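Local structure of Nadp(h)-dependent ketose reductase (Bemisia argentifolii, 1E3J) at residues Thr170-Ile175 with Pro241-Asp246; Phe194-Ala199 with Val215-Asp220; Asp29-Gln34 with His131-Cys136. The protein probably catalyses the zinc-dependent interconversion of polyols such as sorbitol with ketoses such as fructose, using NADP(H) as the cofactor. All coordinates share one frame; numbering follows the deposited sequence.

Contact 1: residues Thr170-Ile175 with Pro241-Asp246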
# COMPACT_ATOMS: atom_id res chain seq x y z
N THR A 170 6.52 -1.25 16.10
CA THR A 170 5.83 0.02 16.25
C THR A 170 5.79 0.42 17.73
O THR A 170 5.62 -0.44 18.59
CB THR A 170 4.35 -0.07 15.84
OG1 THR A 170 4.22 -0.63 14.53
CG2 THR A 170 3.77 1.33 15.82
N THR A 171 5.94 1.70 18.01
CA THR A 171 5.80 2.16 19.37
C THR A 171 4.53 2.98 19.34
O THR A 171 4.43 3.90 18.59
CB THR A 171 6.96 3.06 19.84
OG1 THR A 171 8.19 2.30 19.83
CG2 THR A 171 6.68 3.52 21.27
N VAL A 172 3.58 2.64 20.18
CA VAL A 172 2.29 3.29 20.20
C VAL A 172 2.04 4.01 21.50
O VAL A 172 2.25 3.46 22.58
CB VAL A 172 1.12 2.24 20.06
CG1 VAL A 172 -0.21 2.97 20.10
CG2 VAL A 172 1.24 1.40 18.73
N LEU A 173 1.56 5.24 21.37
CA LEU A 173 1.20 6.03 22.51
C LEU A 173 -0.32 6.16 22.51
O LEU A 173 -0.91 6.71 21.57
CB LEU A 173 1.81 7.43 22.41
CG LEU A 173 1.14 8.44 23.35
CD1 LEU A 173 1.43 8.08 24.80
CD2 LEU A 173 1.63 9.82 23.05
N VAL A 174 -0.96 5.66 23.53
CA VAL A 174 -2.40 5.81 23.60
C VAL A 174 -2.70 6.89 24.63
O VAL A 174 -2.33 6.76 25.81
CB VAL A 174 -3.05 4.53 24.06
CG1 VAL A 174 -4.53 4.72 24.15
CG2 VAL A 174 -2.65 3.39 23.13
N ILE A 175 -3.33 7.97 24.18
CA ILE A 175 -3.71 9.04 25.09
C ILE A 175 -5.13 8.79 25.60
O ILE A 175 -6.10 8.77 24.83
CB ILE A 175 -3.64 10.38 24.38
CG1 ILE A 175 -2.21 10.59 23.87
CG2 ILE A 175 -4.08 11.49 25.34
CD1 ILE A 175 -2.05 11.75 22.89
N PRO A 241 6.99 7.77 19.80
CA PRO A 241 6.02 6.77 19.31
C PRO A 241 5.77 7.05 17.83
O PRO A 241 5.63 8.20 17.48
CB PRO A 241 4.78 7.06 20.15
CG PRO A 241 4.86 8.53 20.37
CD PRO A 241 6.34 8.76 20.67
N ASN A 242 5.77 6.05 16.96
CA ASN A 242 5.50 6.40 15.58
C ASN A 242 4.00 6.40 15.28
O ASN A 242 3.57 6.84 14.19
CB ASN A 242 6.31 5.56 14.58
CG ASN A 242 6.19 4.09 14.80
OD1 ASN A 242 6.26 3.61 15.93
ND2 ASN A 242 6.07 3.34 13.70
N VAL A 243 3.21 5.93 16.26
CA VAL A 243 1.77 5.94 16.16
C VAL A 243 1.20 6.41 17.48
O VAL A 243 1.45 5.83 18.55
CB VAL A 243 1.19 4.56 15.85
CG1 VAL A 243 -0.36 4.62 15.95
CG2 VAL A 243 1.63 4.10 14.46
N THR A 244 0.44 7.49 17.42
CA THR A 244 -0.23 8.01 18.58
C THR A 244 -1.73 7.86 18.33
O THR A 244 -2.24 8.21 17.26
CB THR A 244 0.10 9.51 18.77
OG1 THR A 244 1.51 9.67 19.00
CG2 THR A 244 -0.67 10.07 19.96
N ILE A 245 -2.45 7.36 19.32
CA ILE A 245 -3.87 7.19 19.22
C ILE A 245 -4.53 8.08 20.23
O ILE A 245 -4.47 7.83 21.41
CB ILE A 245 -4.26 5.71 19.47
CG1 ILE A 245 -3.44 4.80 18.56
CG2 ILE A 245 -5.77 5.49 19.19
CD1 ILE A 245 -3.81 3.36 18.65
N ASP A 246 -5.14 9.15 19.76
CA ASP A 246 -5.82 10.04 20.66
C ASP A 246 -7.23 9.51 20.89
O ASP A 246 -8.01 9.36 19.93
CB ASP A 246 -5.97 11.45 20.12
CG ASP A 246 -6.94 12.29 20.99
OD1 ASP A 246 -6.68 12.32 22.22
OD2 ASP A 246 -7.95 12.86 20.47
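Val172 to Ile175 pair residue for residue with Val243 to Asp246 in parallel, the two strand axes 4.7 Å apart and 16° from parallel. Leu173 uses both its backbone groups: its N takes the O of Val243 at 2.9 Å, and its O receives the N of Ile245 at 2.8 Å; Ile175 N to Ile245 O extends the ladder. At the start of the pair a side chain joins in. Asn242 holds CG between its own N and carbonyl carbon (chi1 52°), and its OD1 accepts Thr171 N at 2.8 Å, in the amide carbonyl plane and almost straight (171°). The O of Thr171 receives two weak bonds, from the N atoms of Asn242 and Val243. The Thr170 and Asn242 side chains cross at about a right angle, CG2 of Thr170 lying 3.4 Å from OD1 of Asn242.

On the Val172, Val174, Val243 and Ile245 face, CG1 of Val172 meets CD1 of Ile245 at 3.9 Å, and helix 179-190 packs over Val174 and Ile245. On the opposite face CG2 of Thr244 reaches CD1 of Ile175 at 3.6 Å and also touches CD2 of Leu173, while Thr244 OG1 bonds to Thr261. Upstream, CB of Pro241 rests on CB of Leu173 at 3.8 Å. Helix 251-260 covers Leu173, Ile175 and Asp246; the Asp246 carboxylate is held by Ser248 and Gly249.

This is the central pairing of a Rossmann fold, first strand beside fourth, followed after Ile175 by a glycine-rich strand-turn-helix segment (Gly176, Gly178, Gly181) consistent with the GxGxxG motif of dinucleotide-binding dehydrogenases.

Contact 2: residues Phe194-Ala199 with Val215-Asp220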
# COMPACT_ATOMS: atom_id res chain seq x y z
N PHE A 194 4.86 -1.91 21.05
CA PHE A 194 5.32 -1.53 22.38
C PHE A 194 4.33 -0.39 22.65
O PHE A 194 4.19 0.51 21.82
CB PHE A 194 6.73 -0.98 22.33
CG PHE A 194 7.22 -0.47 23.66
CD1 PHE A 194 6.98 0.85 24.05
CD2 PHE A 194 7.98 -1.31 24.51
CE1 PHE A 194 7.48 1.34 25.27
CE2 PHE A 194 8.48 -0.85 25.72
CZ PHE A 194 8.23 0.49 26.11
N VAL A 195 3.65 -0.42 23.80
CA VAL A 195 2.66 0.58 24.12
C VAL A 195 2.88 1.42 25.39
O VAL A 195 3.22 0.91 26.46
CB VAL A 195 1.29 -0.10 24.27
CG1 VAL A 195 0.25 0.95 24.59
CG2 VAL A 195 0.90 -0.84 22.95
N VAL A 196 2.65 2.73 25.25
CA VAL A 196 2.74 3.65 26.36
C VAL A 196 1.32 4.20 26.46
O VAL A 196 0.72 4.56 25.46
CB VAL A 196 3.67 4.84 26.07
CG1 VAL A 196 3.55 5.87 27.19
CG2 VAL A 196 5.07 4.40 25.99
N CYS A 197 0.80 4.26 27.68
CA CYS A 197 -0.53 4.74 27.89
C CYS A 197 -0.51 5.86 28.90
O CYS A 197 0.05 5.73 29.98
CB CYS A 197 -1.42 3.63 28.40
SG CYS A 197 -3.11 4.20 28.51
N THR A 198 -1.15 6.96 28.53
CA THR A 198 -1.22 8.20 29.30
C THR A 198 -2.65 8.51 29.69
O THR A 198 -3.53 8.42 28.85
CB THR A 198 -0.73 9.35 28.41
OG1 THR A 198 0.66 9.59 28.67
CG2 THR A 198 -1.55 10.58 28.59
N ALA A 199 -2.89 8.92 30.93
CA ALA A 199 -4.24 9.27 31.38
C ALA A 199 -4.31 10.05 32.70
O ALA A 199 -3.31 10.16 33.43
CB ALA A 199 -5.06 8.02 31.49
N VAL A 215 4.34 0.94 29.50
CA VAL A 215 4.63 2.08 30.33
C VAL A 215 3.32 2.84 30.52
O VAL A 215 2.55 2.96 29.57
CB VAL A 215 5.60 3.04 29.66
CG1 VAL A 215 5.94 4.17 30.62
CG2 VAL A 215 6.86 2.32 29.18
N THR A 216 3.06 3.33 31.73
CA THR A 216 1.87 4.14 32.01
C THR A 216 2.33 5.45 32.68
O THR A 216 3.32 5.47 33.39
CB THR A 216 0.89 3.45 32.96
OG1 THR A 216 1.54 3.20 34.21
CG2 THR A 216 0.41 2.13 32.37
N LEU A 217 1.60 6.54 32.45
CA LEU A 217 1.97 7.82 33.05
C LEU A 217 0.74 8.61 33.41
O LEU A 217 -0.20 8.69 32.62
CB LEU A 217 2.78 8.64 32.07
CG LEU A 217 4.08 8.02 31.63
CD1 LEU A 217 4.52 8.66 30.34
CD2 LEU A 217 5.12 8.19 32.73
N VAL A 218 0.73 9.17 34.62
CA VAL A 218 -0.39 10.00 35.02
C VAL A 218 -0.11 11.33 34.34
O VAL A 218 0.94 11.92 34.52
CB VAL A 218 -0.47 10.17 36.54
CG1 VAL A 218 -1.67 11.03 36.92
CG2 VAL A 218 -0.62 8.81 37.19
N VAL A 219 -1.06 11.78 33.51
CA VAL A 219 -0.90 13.01 32.77
C VAL A 219 -2.23 13.75 32.71
O VAL A 219 -3.26 13.16 32.40
CB VAL A 219 -0.42 12.69 31.34
CG1 VAL A 219 -0.47 13.92 30.46
CG2 VAL A 219 0.98 12.13 31.41
N ASP A 220 -2.21 15.03 33.01
CA ASP A 220 -3.42 15.84 32.95
C ASP A 220 -3.01 17.20 32.42
O ASP A 220 -2.53 18.05 33.16
CB ASP A 220 -4.06 16.01 34.33
CG ASP A 220 -5.33 16.83 34.25
OD1 ASP A 220 -5.41 17.64 33.30
OD2 ASP A 220 -6.23 16.69 35.12
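The Phe194 ring is met obliquely by a single methyl of Val215: CG2 lies 3.8 Å from CZ, with CE1 a little farther off. Phe194 CG is anti to the backbone N (chi1 176°), and the ring beyond it reaches the first residue of the neighbouring strand; Asp214 and Ile237 also touch this side chain.

Next to it, Val196 and Val215 lie side by side and point the same way, CG2 of Val196 standing 3.9 Å from CB of Val215. CG1 of Val196 makes a looser contact with CD1 of Leu217. At the far end CG2 of Thr198 packs against CB of Val219 at 3.6 Å. The hydroxyl of Thr198 sits among carbons, its OG1 3.7 Å from CG2 of Val219, and this buried atom has no polar partner in the model. Helix 226-236 covers Val215, Leu217 and Val219, whereas Cys197, Ala199 and Thr216 carry helix 202-210 on the other face.

Five backbone bonds join the two segments, from Val215 N to Val195 O at 3.2 Å, through both the N and the O of Cys197, to Val219 N and Ala199 O at 2.8 Å, just past the end of strand 215-218. This last bond is nearly straight at the hydrogen (171°), but the donor stands above the carbonyl plane of Ala199.

Helix 202-210 links the two strands in a beta-alpha-beta unit that brings strand 215-218 to one edge of the Rossmann sheet. The side chain of Ala199, at the C-terminal end of strand 194-199, touches Ala177 in the glycine-rich turn and lies about 3 Å from a bound phosphate ion, probably from the crystallisation liquor, consistent with the phosphate-binding end of an NADP(H) site.

Contact 3: residues Asp29-Gln34 with His131-Cys136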
# COMPACT_ATOMS: atom_id res chain seq x y z
N ASP A 29 -32.40 -13.21 4.15
CA ASP A 29 -30.99 -13.10 4.50
C ASP A 29 -30.66 -12.73 5.96
O ASP A 29 -29.50 -12.42 6.27
CB ASP A 29 -30.35 -12.05 3.59
CG ASP A 29 -30.83 -10.62 3.92
OD1 ASP A 29 -32.07 -10.37 3.85
OD2 ASP A 29 -29.98 -9.75 4.25
N GLU A 30 -31.66 -12.78 6.84
CA GLU A 30 -31.47 -12.39 8.24
C GLU A 30 -31.63 -13.53 9.22
O GLU A 30 -32.01 -14.63 8.84
CB GLU A 30 -32.49 -11.31 8.61
CG GLU A 30 -32.40 -10.04 7.82
CD GLU A 30 -33.48 -9.02 8.20
OE1 GLU A 30 -34.59 -9.44 8.60
OE2 GLU A 30 -33.22 -7.80 8.11
N VAL A 31 -31.34 -13.26 10.49
CA VAL A 31 -31.54 -14.27 11.51
C VAL A 31 -32.19 -13.56 12.68
O VAL A 31 -32.04 -12.35 12.84
CB VAL A 31 -30.24 -14.89 12.01
CG1 VAL A 31 -29.63 -15.78 10.92
CG2 VAL A 31 -29.28 -13.79 12.43
N LEU A 32 -32.93 -14.34 13.47
CA LEU A 32 -33.62 -13.83 14.64
C LEU A 32 -32.74 -14.13 15.81
O LEU A 32 -32.32 -15.28 16.02
CB LEU A 32 -34.98 -14.52 14.85
CG LEU A 32 -35.69 -14.05 16.15
CD1 LEU A 32 -35.90 -12.55 16.10
CD2 LEU A 32 -37.05 -14.76 16.33
N LEU A 33 -32.46 -13.11 16.60
CA LEU A 33 -31.62 -13.30 17.77
C LEU A 33 -32.31 -13.08 19.10
O LEU A 33 -33.09 -12.12 19.27
CB LEU A 33 -30.46 -12.32 17.72
CG LEU A 33 -29.54 -12.42 16.51
CD1 LEU A 33 -28.55 -11.24 16.52
CD2 LEU A 33 -28.80 -13.76 16.55
N GLN A 34 -31.99 -13.95 20.05
CA GLN A 34 -32.47 -13.80 21.41
C GLN A 34 -31.26 -13.11 22.02
O GLN A 34 -30.23 -13.73 22.24
CB GLN A 34 -32.70 -15.17 22.07
CG GLN A 34 -33.06 -15.07 23.55
CD GLN A 34 -33.81 -16.29 24.07
OE1 GLN A 34 -33.43 -17.44 23.81
NE2 GLN A 34 -34.88 -16.04 24.81
N HIS A 131 -31.22 -9.40 12.43
CA HIS A 131 -30.04 -8.73 11.84
C HIS A 131 -29.53 -9.52 10.63
O HIS A 131 -29.68 -10.74 10.58
CB HIS A 131 -28.92 -8.66 12.91
CG HIS A 131 -27.86 -7.63 12.65
ND1 HIS A 131 -28.15 -6.29 12.49
CD2 HIS A 131 -26.51 -7.74 12.54
CE1 HIS A 131 -27.03 -5.62 12.31
NE2 HIS A 131 -26.03 -6.47 12.33
N ALA A 132 -28.91 -8.82 9.67
CA ALA A 132 -28.36 -9.48 8.46
C ALA A 132 -27.40 -10.56 8.92
O ALA A 132 -26.53 -10.30 9.75
CB ALA A 132 -27.62 -8.48 7.58
N ALA A 133 -27.57 -11.76 8.39
CA ALA A 133 -26.76 -12.90 8.78
C ALA A 133 -25.28 -12.76 8.54
O ALA A 133 -24.47 -13.29 9.32
CB ALA A 133 -27.25 -14.15 8.05
N ASP A 134 -24.91 -12.08 7.47
CA ASP A 134 -23.49 -11.95 7.20
C ASP A 134 -22.80 -10.98 8.19
O ASP A 134 -21.58 -10.82 8.15
CB ASP A 134 -23.26 -11.50 5.75
CG ASP A 134 -23.89 -10.18 5.45
OD1 ASP A 134 -25.06 -9.97 5.84
OD2 ASP A 134 -23.23 -9.35 4.81
N PHE A 135 -23.59 -10.32 9.04
CA PHE A 135 -22.97 -9.41 10.00
C PHE A 135 -23.14 -9.93 11.41
O PHE A 135 -23.14 -9.18 12.37
CB PHE A 135 -23.53 -7.98 9.88
CG PHE A 135 -22.95 -7.21 8.72
CD1 PHE A 135 -23.35 -7.48 7.40
CD2 PHE A 135 -21.97 -6.24 8.93
CE1 PHE A 135 -22.77 -6.81 6.30
CE2 PHE A 135 -21.37 -5.55 7.85
CZ PHE A 135 -21.78 -5.83 6.53
N CYS A 136 -23.29 -11.24 11.53
CA CYS A 136 -23.40 -11.88 12.83
C CYS A 136 -22.25 -12.86 12.79
O CYS A 136 -22.27 -13.79 12.00
CB CYS A 136 -24.72 -12.63 12.98
SG CYS A 136 -26.19 -11.58 13.18
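Val31 and His131 form a hydrogen-bonded antiparallel pair in the GroES-like domain of this zinc alcohol dehydrogenase family member, joining strand 30-40 to the end of strand 128-132. Val31 N takes the O of His131 at 3.0 Å, and His131 N returns a bond to the O of Val31 at 3.1 Å. Beside it, Glu30 and Ala132 make a non-hydrogen-bonded pair with diverging side chains; CB of Glu30 passes 3.5 Å from the O of His131. A third bond, Ala133 N to Asp29 O at 2.9 Å, is nearly straight (170°) and lies in the Asp29 carbonyl plane. It fastens the start of a short 3-10 turn, which Phe135 N to Ala132 O closes.

Through that turn the chain brings SG of Cys136 back to the side chains of Val31 and Leu33. Val31 sets CG1 anti to its carbonyl carbon (chi1 -70°), where it touches CB of Ala133, and CG2, between the backbone N and the carbonyl carbon, meets SG of Cys136 at 3.9 Å. Leu33 adds CD1, 4.1 Å from the same sulfur. Val75 backs Val31, and Val88 packs on both Leu33 and Cys136, so strands 67-75 and 87-90 complete this apolar cluster.

Farther out, the polar ends are held from elsewhere. Glu30 OE1 receives Lys27 N, and Asp134 forms a salt bridge with Arg97, which follows the zinc ligand Cys96 in sequence. Lys103 of a neighbouring subunit bonds to the O of Asp134 and makes a cation-pi contact with the Phe135 ring. The imidazole of His131 is fixed by a hydrogen bond between NE2 and the O of Glu91, and its edge faces SG of Cys136 and the O of Phe135 in the ring plane.

Contacts 1 and 2 belong to one parallel sheet: strands 171-175 and 194-199 are neighbours, with probable bonds from Val172 N to Phe194 O and from Val174 N to Val196 O. Contact 1 is buried at the sheet's centre between helices; contact 2, nested inside the chain loop that contact 1 closes, runs to an edge strand and is partly exposed. Contact 3 lies on the opposite side of the chain's centre, about 36 Å from contact 1 between centres, in the other domain. It is also buried, but has a short antiparallel ladder and a sulfur-centred apolar cluster, and is reached by a lysine of a neighbouring subunit, which touches neither of the Rossmann contacts.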